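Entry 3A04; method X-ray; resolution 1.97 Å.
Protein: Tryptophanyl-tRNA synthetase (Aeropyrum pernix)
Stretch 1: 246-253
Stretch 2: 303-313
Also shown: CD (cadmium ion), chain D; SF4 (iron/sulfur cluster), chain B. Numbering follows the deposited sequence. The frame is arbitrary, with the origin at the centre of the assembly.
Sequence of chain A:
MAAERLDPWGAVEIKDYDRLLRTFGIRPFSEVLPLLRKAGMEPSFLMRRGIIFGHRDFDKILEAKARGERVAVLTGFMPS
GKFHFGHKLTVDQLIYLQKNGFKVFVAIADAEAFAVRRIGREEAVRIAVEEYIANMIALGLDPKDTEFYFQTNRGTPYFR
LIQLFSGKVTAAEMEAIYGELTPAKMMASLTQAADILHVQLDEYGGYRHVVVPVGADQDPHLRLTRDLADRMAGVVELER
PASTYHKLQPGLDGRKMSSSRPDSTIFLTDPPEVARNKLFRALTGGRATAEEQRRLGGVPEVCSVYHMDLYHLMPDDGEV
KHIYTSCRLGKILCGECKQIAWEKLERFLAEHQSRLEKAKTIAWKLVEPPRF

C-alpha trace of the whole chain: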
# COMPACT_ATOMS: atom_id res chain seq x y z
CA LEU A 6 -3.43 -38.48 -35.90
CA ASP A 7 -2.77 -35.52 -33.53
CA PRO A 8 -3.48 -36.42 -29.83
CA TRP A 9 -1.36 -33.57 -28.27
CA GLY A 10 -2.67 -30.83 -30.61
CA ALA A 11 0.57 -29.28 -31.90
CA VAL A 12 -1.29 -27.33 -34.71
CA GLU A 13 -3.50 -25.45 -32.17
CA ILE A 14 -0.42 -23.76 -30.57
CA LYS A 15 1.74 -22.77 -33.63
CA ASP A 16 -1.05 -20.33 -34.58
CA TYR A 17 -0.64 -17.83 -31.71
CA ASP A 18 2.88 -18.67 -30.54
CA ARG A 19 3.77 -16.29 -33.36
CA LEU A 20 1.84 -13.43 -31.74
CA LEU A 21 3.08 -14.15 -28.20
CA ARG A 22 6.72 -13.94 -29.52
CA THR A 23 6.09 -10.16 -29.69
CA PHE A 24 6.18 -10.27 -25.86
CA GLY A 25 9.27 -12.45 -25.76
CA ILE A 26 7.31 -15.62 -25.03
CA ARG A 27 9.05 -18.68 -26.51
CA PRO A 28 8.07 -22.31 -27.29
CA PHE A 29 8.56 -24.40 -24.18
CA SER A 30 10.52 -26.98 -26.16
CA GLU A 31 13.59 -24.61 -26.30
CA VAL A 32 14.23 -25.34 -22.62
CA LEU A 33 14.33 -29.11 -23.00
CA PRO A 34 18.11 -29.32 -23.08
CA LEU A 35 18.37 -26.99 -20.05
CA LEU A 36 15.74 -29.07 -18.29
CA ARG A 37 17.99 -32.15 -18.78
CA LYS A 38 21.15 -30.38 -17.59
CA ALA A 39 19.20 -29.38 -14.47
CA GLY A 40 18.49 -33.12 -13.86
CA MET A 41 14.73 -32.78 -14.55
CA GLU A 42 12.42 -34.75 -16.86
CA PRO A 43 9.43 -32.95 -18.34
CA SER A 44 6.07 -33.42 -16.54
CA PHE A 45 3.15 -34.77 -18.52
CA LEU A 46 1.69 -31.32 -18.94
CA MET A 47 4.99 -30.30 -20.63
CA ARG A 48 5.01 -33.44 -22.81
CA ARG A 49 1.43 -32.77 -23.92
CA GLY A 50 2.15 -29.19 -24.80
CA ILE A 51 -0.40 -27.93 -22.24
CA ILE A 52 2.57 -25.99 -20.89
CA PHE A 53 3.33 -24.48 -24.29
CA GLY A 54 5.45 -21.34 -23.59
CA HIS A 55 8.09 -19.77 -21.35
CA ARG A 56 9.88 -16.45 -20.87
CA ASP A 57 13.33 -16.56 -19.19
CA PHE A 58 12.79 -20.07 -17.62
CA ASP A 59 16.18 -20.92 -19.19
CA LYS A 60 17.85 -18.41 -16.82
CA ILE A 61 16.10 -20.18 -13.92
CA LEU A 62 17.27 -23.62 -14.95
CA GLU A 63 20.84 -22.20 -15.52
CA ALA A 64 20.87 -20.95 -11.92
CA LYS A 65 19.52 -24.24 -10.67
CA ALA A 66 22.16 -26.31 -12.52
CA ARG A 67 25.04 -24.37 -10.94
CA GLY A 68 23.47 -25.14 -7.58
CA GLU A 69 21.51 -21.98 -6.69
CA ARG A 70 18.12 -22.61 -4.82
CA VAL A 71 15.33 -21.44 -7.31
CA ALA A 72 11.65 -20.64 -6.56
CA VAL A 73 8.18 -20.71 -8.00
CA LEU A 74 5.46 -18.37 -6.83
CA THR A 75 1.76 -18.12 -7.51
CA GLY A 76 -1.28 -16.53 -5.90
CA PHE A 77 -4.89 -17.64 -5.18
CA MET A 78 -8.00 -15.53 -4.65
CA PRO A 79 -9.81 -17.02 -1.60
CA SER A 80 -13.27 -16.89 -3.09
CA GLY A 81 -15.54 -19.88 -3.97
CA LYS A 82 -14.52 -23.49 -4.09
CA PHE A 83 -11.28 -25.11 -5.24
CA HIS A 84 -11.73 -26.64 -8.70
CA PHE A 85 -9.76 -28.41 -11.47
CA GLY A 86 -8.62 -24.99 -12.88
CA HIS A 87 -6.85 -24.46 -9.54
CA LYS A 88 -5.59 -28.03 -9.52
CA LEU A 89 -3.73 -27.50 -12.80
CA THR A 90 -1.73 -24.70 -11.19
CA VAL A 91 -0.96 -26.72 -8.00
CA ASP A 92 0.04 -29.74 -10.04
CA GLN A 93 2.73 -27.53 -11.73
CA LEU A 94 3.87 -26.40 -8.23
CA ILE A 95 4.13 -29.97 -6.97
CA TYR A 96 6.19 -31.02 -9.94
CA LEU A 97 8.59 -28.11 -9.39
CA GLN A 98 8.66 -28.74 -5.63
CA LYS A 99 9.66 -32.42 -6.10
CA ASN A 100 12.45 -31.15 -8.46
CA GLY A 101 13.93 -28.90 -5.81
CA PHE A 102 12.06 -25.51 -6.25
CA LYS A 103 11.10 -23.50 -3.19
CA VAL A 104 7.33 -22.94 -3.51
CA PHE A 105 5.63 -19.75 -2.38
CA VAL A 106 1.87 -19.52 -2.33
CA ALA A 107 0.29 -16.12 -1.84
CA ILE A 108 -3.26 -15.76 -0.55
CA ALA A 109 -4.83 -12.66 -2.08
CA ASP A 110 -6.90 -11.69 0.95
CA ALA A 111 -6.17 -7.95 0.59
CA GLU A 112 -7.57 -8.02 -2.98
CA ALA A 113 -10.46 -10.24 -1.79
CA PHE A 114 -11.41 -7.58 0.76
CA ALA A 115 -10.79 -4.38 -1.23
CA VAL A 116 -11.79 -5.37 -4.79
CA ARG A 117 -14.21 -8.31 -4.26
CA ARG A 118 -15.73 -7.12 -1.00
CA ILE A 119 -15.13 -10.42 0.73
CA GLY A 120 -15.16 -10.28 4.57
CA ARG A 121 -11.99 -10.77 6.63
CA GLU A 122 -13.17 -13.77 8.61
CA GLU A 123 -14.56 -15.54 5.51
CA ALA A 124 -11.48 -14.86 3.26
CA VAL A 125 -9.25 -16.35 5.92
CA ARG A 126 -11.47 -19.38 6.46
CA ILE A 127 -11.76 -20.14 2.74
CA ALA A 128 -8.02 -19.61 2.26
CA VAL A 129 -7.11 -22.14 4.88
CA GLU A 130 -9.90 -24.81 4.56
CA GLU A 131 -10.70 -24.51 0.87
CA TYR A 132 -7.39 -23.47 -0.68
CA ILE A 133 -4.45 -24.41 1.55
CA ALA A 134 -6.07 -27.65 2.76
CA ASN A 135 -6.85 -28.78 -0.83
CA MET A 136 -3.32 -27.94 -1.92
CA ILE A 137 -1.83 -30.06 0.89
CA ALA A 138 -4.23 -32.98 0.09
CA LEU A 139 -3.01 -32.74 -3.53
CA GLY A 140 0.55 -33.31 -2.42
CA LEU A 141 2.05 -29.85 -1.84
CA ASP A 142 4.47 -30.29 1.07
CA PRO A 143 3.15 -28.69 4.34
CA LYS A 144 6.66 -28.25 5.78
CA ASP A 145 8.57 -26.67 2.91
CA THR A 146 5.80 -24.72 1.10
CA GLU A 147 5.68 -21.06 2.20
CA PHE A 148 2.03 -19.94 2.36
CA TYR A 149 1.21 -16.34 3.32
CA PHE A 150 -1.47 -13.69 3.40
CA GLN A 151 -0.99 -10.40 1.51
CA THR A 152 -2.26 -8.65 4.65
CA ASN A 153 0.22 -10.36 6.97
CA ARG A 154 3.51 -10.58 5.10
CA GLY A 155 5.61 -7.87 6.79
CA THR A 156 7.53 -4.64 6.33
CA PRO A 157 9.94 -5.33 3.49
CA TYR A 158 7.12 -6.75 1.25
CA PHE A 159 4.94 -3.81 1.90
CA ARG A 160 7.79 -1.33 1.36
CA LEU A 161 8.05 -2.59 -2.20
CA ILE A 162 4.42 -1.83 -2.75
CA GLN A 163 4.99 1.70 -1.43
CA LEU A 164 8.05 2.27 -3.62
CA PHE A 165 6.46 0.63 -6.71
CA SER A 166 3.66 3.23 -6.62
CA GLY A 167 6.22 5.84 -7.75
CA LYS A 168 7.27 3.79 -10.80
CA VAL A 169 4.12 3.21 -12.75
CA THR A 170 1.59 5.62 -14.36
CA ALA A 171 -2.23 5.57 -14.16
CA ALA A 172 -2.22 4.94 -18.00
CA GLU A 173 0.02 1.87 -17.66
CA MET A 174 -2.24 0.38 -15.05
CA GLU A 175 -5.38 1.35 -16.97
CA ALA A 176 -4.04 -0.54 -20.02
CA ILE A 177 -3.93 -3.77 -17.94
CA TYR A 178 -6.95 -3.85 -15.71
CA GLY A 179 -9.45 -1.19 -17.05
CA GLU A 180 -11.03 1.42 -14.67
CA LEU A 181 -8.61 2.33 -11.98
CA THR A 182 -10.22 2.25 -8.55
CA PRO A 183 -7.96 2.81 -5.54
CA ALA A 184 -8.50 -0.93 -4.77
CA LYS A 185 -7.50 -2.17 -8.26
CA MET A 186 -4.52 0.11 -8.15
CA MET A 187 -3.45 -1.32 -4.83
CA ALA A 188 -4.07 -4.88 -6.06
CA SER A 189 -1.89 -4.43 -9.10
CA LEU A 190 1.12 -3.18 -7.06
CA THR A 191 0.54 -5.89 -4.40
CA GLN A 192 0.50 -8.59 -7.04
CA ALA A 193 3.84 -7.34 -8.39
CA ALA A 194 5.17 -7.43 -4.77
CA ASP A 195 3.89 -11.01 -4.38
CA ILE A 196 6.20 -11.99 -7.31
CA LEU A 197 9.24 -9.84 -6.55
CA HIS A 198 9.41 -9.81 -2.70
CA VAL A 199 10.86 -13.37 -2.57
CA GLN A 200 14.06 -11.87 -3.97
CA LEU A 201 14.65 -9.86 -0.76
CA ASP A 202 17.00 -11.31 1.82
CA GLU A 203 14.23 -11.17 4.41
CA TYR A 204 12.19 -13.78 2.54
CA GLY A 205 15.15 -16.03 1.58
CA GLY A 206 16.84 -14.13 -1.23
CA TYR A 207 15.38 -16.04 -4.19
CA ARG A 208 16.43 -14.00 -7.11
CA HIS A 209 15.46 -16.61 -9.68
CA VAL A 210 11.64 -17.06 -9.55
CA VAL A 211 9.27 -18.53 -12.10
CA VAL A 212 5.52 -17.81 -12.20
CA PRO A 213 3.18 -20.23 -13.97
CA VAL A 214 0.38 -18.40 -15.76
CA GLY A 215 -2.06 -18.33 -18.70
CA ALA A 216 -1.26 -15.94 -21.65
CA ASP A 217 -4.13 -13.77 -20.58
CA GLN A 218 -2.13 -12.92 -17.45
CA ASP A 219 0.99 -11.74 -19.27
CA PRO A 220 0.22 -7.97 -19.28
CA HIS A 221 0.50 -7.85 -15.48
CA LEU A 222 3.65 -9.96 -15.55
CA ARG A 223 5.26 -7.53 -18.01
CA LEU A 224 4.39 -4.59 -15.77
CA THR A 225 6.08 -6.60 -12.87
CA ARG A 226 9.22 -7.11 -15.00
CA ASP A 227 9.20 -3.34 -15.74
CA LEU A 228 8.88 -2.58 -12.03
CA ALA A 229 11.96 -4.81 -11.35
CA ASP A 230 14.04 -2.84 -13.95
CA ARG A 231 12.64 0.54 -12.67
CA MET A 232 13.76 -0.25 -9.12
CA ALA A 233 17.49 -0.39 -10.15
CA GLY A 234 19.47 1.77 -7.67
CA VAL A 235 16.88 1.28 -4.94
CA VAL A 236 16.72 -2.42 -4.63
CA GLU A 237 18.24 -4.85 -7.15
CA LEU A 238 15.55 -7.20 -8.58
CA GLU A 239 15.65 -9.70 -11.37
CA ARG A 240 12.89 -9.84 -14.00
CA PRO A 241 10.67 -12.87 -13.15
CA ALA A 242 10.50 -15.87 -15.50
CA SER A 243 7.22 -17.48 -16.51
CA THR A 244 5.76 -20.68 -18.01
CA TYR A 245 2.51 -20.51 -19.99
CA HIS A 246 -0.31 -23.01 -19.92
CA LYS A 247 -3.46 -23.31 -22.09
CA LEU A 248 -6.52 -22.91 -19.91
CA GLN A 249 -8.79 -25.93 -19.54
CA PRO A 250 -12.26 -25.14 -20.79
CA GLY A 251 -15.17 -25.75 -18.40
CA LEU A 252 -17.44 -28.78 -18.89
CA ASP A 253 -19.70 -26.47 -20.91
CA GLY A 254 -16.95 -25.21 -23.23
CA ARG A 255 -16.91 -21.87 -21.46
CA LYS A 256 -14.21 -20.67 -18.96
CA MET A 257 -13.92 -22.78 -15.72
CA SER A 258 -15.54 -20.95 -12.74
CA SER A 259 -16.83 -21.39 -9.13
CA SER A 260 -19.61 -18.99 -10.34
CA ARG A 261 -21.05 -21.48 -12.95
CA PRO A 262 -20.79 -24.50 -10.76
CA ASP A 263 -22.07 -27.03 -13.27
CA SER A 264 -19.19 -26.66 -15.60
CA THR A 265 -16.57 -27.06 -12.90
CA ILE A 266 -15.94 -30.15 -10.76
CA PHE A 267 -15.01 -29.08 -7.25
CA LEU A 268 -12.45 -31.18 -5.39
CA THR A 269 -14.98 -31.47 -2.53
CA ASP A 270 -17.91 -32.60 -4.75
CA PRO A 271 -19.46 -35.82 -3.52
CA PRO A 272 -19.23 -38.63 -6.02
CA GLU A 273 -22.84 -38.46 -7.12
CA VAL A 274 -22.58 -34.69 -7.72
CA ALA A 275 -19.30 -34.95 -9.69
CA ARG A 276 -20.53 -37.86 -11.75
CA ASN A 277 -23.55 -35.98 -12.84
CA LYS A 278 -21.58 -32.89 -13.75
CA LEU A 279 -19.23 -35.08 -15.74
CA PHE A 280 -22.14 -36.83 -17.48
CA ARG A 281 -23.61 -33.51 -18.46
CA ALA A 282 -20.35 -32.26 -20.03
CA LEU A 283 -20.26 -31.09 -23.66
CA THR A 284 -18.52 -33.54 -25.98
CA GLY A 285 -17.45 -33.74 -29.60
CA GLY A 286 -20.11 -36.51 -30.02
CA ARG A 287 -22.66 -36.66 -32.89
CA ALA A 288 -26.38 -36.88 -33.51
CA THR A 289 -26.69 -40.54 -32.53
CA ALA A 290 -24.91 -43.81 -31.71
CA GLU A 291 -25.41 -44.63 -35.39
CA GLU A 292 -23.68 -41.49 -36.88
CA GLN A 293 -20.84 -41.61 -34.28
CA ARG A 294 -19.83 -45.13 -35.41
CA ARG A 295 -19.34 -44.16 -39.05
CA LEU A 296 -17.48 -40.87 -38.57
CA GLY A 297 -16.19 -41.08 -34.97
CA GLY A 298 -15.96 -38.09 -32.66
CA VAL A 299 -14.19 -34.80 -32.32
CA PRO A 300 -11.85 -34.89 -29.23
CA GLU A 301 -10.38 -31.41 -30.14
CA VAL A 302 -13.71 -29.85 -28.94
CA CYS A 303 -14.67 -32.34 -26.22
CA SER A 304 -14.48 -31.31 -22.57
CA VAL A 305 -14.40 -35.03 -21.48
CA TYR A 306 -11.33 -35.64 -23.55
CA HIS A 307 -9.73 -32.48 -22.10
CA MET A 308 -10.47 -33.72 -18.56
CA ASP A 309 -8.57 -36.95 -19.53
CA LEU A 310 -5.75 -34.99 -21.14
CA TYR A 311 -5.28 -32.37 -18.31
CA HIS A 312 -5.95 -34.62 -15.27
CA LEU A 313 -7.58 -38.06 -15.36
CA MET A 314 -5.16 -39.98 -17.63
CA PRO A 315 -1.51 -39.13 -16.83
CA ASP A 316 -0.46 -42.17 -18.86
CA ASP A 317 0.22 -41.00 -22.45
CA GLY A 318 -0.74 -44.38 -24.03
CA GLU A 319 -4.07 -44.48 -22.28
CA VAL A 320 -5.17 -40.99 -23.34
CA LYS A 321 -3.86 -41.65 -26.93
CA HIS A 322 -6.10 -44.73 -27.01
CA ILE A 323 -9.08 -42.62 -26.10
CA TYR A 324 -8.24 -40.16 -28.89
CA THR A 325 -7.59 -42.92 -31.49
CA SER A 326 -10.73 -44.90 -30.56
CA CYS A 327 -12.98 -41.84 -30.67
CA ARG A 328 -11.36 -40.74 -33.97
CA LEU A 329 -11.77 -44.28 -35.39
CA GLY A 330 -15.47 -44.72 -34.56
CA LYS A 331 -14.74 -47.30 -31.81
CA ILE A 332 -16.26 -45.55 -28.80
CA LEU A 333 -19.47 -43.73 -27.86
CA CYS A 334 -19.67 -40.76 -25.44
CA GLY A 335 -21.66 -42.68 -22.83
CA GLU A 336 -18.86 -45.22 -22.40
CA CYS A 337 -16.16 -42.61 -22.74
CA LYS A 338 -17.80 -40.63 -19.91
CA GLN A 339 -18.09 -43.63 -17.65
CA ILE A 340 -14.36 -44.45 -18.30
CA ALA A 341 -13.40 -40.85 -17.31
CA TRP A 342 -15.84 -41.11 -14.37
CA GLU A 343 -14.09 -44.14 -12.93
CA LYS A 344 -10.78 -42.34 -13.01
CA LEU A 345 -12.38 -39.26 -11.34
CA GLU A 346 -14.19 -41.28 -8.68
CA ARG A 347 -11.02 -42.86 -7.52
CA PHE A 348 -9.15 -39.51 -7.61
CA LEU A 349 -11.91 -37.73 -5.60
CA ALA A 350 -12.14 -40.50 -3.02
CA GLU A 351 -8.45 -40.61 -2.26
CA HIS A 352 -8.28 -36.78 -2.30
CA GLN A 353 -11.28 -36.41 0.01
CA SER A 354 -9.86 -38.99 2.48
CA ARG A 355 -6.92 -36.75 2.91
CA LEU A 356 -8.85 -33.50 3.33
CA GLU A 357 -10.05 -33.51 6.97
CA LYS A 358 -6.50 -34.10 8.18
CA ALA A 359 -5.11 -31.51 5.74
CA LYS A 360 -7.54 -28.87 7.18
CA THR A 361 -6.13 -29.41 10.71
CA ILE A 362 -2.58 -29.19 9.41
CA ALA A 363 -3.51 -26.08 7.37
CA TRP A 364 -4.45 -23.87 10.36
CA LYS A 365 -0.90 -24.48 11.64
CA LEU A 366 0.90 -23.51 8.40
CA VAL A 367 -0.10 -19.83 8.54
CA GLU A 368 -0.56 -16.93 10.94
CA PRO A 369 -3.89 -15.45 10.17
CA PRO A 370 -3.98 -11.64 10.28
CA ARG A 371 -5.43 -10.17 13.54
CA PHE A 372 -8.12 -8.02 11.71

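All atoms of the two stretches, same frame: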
# COMPACT_ATOMS: atom_id res chain seq x y z
N HIS A 246 0.51 -21.83 -19.70
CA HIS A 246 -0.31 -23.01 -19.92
C HIS A 246 -1.58 -22.62 -20.69
O HIS A 246 -2.06 -21.51 -20.58
CB HIS A 246 -0.61 -23.74 -18.59
CG HIS A 246 -1.22 -22.86 -17.52
ND1 HIS A 246 -0.65 -22.69 -16.29
CD2 HIS A 246 -2.34 -22.10 -17.52
CE1 HIS A 246 -1.37 -21.86 -15.57
NE2 HIS A 246 -2.42 -21.50 -16.28
N LYS A 247 -2.14 -23.55 -21.48
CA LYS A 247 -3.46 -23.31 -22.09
C LYS A 247 -4.49 -23.54 -21.02
O LYS A 247 -4.37 -24.49 -20.28
CB LYS A 247 -3.73 -24.32 -23.21
CG LYS A 247 -2.54 -24.42 -24.21
CD LYS A 247 -2.53 -25.77 -24.93
CE LYS A 247 -3.16 -25.61 -26.30
NZ LYS A 247 -2.75 -26.81 -27.09
N LEU A 248 -5.48 -22.70 -20.91
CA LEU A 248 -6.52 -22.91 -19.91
C LEU A 248 -7.46 -24.09 -20.30
O LEU A 248 -7.83 -24.26 -21.47
CB LEU A 248 -7.36 -21.63 -19.78
CG LEU A 248 -6.71 -20.31 -19.25
CD1 LEU A 248 -5.53 -19.91 -20.12
CD2 LEU A 248 -7.74 -19.15 -19.24
N GLN A 249 -7.85 -24.87 -19.31
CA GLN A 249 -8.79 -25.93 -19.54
C GLN A 249 -10.17 -25.30 -19.62
O GLN A 249 -10.56 -24.52 -18.76
CB GLN A 249 -8.78 -26.95 -18.39
CG GLN A 249 -9.64 -28.24 -18.71
CD GLN A 249 -9.69 -29.23 -17.53
OE1 GLN A 249 -9.07 -28.99 -16.48
NE2 GLN A 249 -10.52 -30.30 -17.65
N PRO A 250 -10.90 -25.64 -20.68
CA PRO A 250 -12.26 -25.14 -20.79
C PRO A 250 -13.14 -25.83 -19.74
O PRO A 250 -12.79 -26.92 -19.26
CB PRO A 250 -12.65 -25.50 -22.22
CG PRO A 250 -11.75 -26.65 -22.60
CD PRO A 250 -10.56 -26.65 -21.69
N GLY A 251 -14.16 -25.13 -19.28
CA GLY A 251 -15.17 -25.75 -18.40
C GLY A 251 -15.92 -26.88 -19.10
O GLY A 251 -15.83 -27.06 -20.32
N LEU A 252 -16.70 -27.62 -18.34
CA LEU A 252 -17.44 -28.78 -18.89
C LEU A 252 -18.52 -28.33 -19.89
O LEU A 252 -18.99 -29.13 -20.68
CB LEU A 252 -18.06 -29.59 -17.75
CG LEU A 252 -16.91 -30.10 -16.87
CD1 LEU A 252 -17.45 -30.76 -15.63
CD2 LEU A 252 -16.03 -31.06 -17.62
N ASP A 253 -18.84 -27.04 -19.89
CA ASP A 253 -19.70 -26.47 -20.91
C ASP A 253 -18.96 -25.82 -22.07
O ASP A 253 -19.60 -25.27 -22.95
CB ASP A 253 -20.63 -25.41 -20.32
CG ASP A 253 -19.87 -24.31 -19.61
OD1 ASP A 253 -18.64 -24.19 -19.81
OD2 ASP A 253 -20.48 -23.59 -18.82
N CYS A 303 -13.90 -31.53 -27.17
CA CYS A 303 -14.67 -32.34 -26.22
C CYS A 303 -14.09 -32.06 -24.84
O CYS A 303 -12.88 -32.22 -24.60
CB CYS A 303 -14.46 -33.83 -26.51
SG CYS A 303 -15.25 -34.80 -25.30
N SER A 304 -14.95 -31.64 -23.93
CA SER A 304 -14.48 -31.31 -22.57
C SER A 304 -14.21 -32.60 -21.73
O SER A 304 -13.52 -32.56 -20.72
CB SER A 304 -15.51 -30.39 -21.92
OG SER A 304 -16.61 -31.15 -21.51
N VAL A 305 -14.72 -33.76 -22.17
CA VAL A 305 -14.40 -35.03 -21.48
C VAL A 305 -12.98 -35.43 -21.81
O VAL A 305 -12.16 -35.74 -20.91
CB VAL A 305 -15.37 -36.16 -21.92
CG1 VAL A 305 -14.90 -37.54 -21.28
CG2 VAL A 305 -16.82 -35.80 -21.52
N TYR A 306 -12.65 -35.35 -23.09
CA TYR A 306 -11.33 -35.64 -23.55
C TYR A 306 -10.32 -34.68 -22.92
O TYR A 306 -9.22 -35.09 -22.52
CB TYR A 306 -11.25 -35.57 -25.10
CG TYR A 306 -9.84 -35.85 -25.59
CD1 TYR A 306 -9.29 -37.14 -25.48
CD2 TYR A 306 -9.01 -34.81 -26.07
CE1 TYR A 306 -7.91 -37.40 -25.87
CE2 TYR A 306 -7.65 -35.06 -26.46
CZ TYR A 306 -7.12 -36.36 -26.37
OH TYR A 306 -5.82 -36.61 -26.78
N HIS A 307 -10.66 -33.39 -22.82
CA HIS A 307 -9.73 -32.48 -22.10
C HIS A 307 -9.59 -32.78 -20.60
O HIS A 307 -8.53 -32.62 -20.06
CB HIS A 307 -10.12 -31.03 -22.38
CG HIS A 307 -9.78 -30.63 -23.77
ND1 HIS A 307 -10.65 -30.83 -24.83
CD2 HIS A 307 -8.62 -30.15 -24.31
CE1 HIS A 307 -10.07 -30.39 -25.94
NE2 HIS A 307 -8.85 -29.99 -25.65
N MET A 308 -10.64 -33.24 -19.93
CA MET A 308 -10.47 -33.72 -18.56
C MET A 308 -9.46 -34.89 -18.53
O MET A 308 -8.62 -34.98 -17.65
CB MET A 308 -11.82 -34.26 -18.01
CG MET A 308 -12.74 -33.17 -17.43
SD MET A 308 -12.11 -32.40 -15.91
CE MET A 308 -12.23 -33.65 -14.63
N ASP A 309 -9.59 -35.86 -19.46
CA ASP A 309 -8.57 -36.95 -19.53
C ASP A 309 -7.17 -36.44 -19.80
O ASP A 309 -6.21 -36.84 -19.18
CB ASP A 309 -8.95 -37.92 -20.70
CG ASP A 309 -10.17 -38.77 -20.38
OD1 ASP A 309 -10.46 -38.96 -19.19
OD2 ASP A 309 -10.86 -39.21 -21.31
N LEU A 310 -7.07 -35.49 -20.73
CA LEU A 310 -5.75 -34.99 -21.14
C LEU A 310 -5.06 -34.14 -20.02
O LEU A 310 -3.81 -34.20 -19.83
CB LEU A 310 -5.98 -34.10 -22.40
CG LEU A 310 -4.64 -33.75 -23.11
CD1 LEU A 310 -4.00 -34.92 -23.94
CD2 LEU A 310 -4.88 -32.49 -23.91
N TYR A 311 -5.86 -33.34 -19.28
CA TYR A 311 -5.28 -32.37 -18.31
C TYR A 311 -5.08 -33.01 -16.95
O TYR A 311 -4.19 -32.58 -16.21
CB TYR A 311 -6.18 -31.14 -18.12
CG TYR A 311 -5.97 -30.04 -19.09
CD1 TYR A 311 -6.24 -30.24 -20.43
CD2 TYR A 311 -5.44 -28.80 -18.68
CE1 TYR A 311 -6.01 -29.21 -21.38
CE2 TYR A 311 -5.25 -27.76 -19.60
CZ TYR A 311 -5.56 -27.98 -20.94
OH TYR A 311 -5.38 -27.01 -21.89
N HIS A 312 -5.90 -34.01 -16.63
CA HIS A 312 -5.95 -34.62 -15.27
C HIS A 312 -6.09 -36.12 -15.16
O HIS A 312 -5.39 -36.72 -14.37
CB HIS A 312 -7.14 -34.04 -14.48
CG HIS A 312 -7.09 -32.54 -14.39
ND1 HIS A 312 -6.22 -31.90 -13.55
CD2 HIS A 312 -7.75 -31.58 -15.09
CE1 HIS A 312 -6.37 -30.59 -13.69
NE2 HIS A 312 -7.29 -30.37 -14.63
N LEU A 313 -7.11 -36.69 -15.80
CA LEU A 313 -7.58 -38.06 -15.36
C LEU A 313 -6.72 -39.24 -15.88
O LEU A 313 -6.71 -40.33 -15.28
CB LEU A 313 -9.07 -38.29 -15.75
CG LEU A 313 -10.06 -37.28 -15.17
CD1 LEU A 313 -11.50 -37.51 -15.72
CD2 LEU A 313 -9.91 -37.16 -13.58
CD CD D . -7.10 -28.74 -26.89
FE1 SF4 B . -15.09 -39.47 -25.67
FE2 SF4 B . -14.90 -38.80 -28.33
FE3 SF4 B . -17.30 -38.63 -27.01
FE4 SF4 B . -15.28 -36.94 -26.30
S1 SF4 B . -16.36 -37.09 -28.42
S2 SF4 B . -16.64 -38.06 -24.87
S3 SF4 B . -13.44 -38.17 -26.60
S4 SF4 B . -16.11 -40.57 -27.51
O HOH W 1 -12.31 -30.28 -19.72
O HOH W 2 -7.91 -27.02 -26.19
O HOH W 3 -5.03 -29.09 -25.30

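An extended segment without regular secondary structure can be pinned to a helix by a few polar contacts, made from both sides, and residues 246-253 of this synthetase, lying along helix 304-313, illustrate the principle. The centre of the contact is Q249. With chi1 and chi2 both t, its side chain is fully extended, which lets CB lie over the Y311 ring while the carboxamide reaches M308 and H312. CB lies over one face of that ring, 4.0 Å from the centroid of the Y311 ring, a CH-pi contact. At the far end the amide uses both of its atoms: Q249 OE1 accepts a weak hydrogen bond from H312 NE2 at 2.9 Å, and Q249 NE2 donates a weak one to M308 SD at 3.2 Å. The same Q249 NE2 gives a hydrogen to water 1, 2.7 Å from its oxygen, and that water donates in turn to S304 O at 2.8 Å. Glutamine suits this buried site because it pairs a donor and an acceptor on an uncharged group.

Y311, chi1 m, points its CA-to-CB bond toward the loop. Its ring offers a face to Q249 while its hydroxyl, at the ring edge, donates to K247 O (Y311 OH to K247 O, 3.2 Å). K247 begins toward the helix, its CB 3.4 Å from Y311 OH, but the rest of the chain leads its amine away.

Further along, L252 (m, t) brings CD2 to 3.9 Å from M308 CG, an apolar contact beside the polar cluster. M308, m at all three chi angles, has its CG near L252 CD2 and its SD accepting from Q249 NE2.

H307 (chi1 m) points its CA-to-CB bond toward the loop yet is held from its own side: H307 ND1 donates to C303 O at 2.6 Å, leaving H307 NE2 to bind the cadmium ion CD at 2.5 Å.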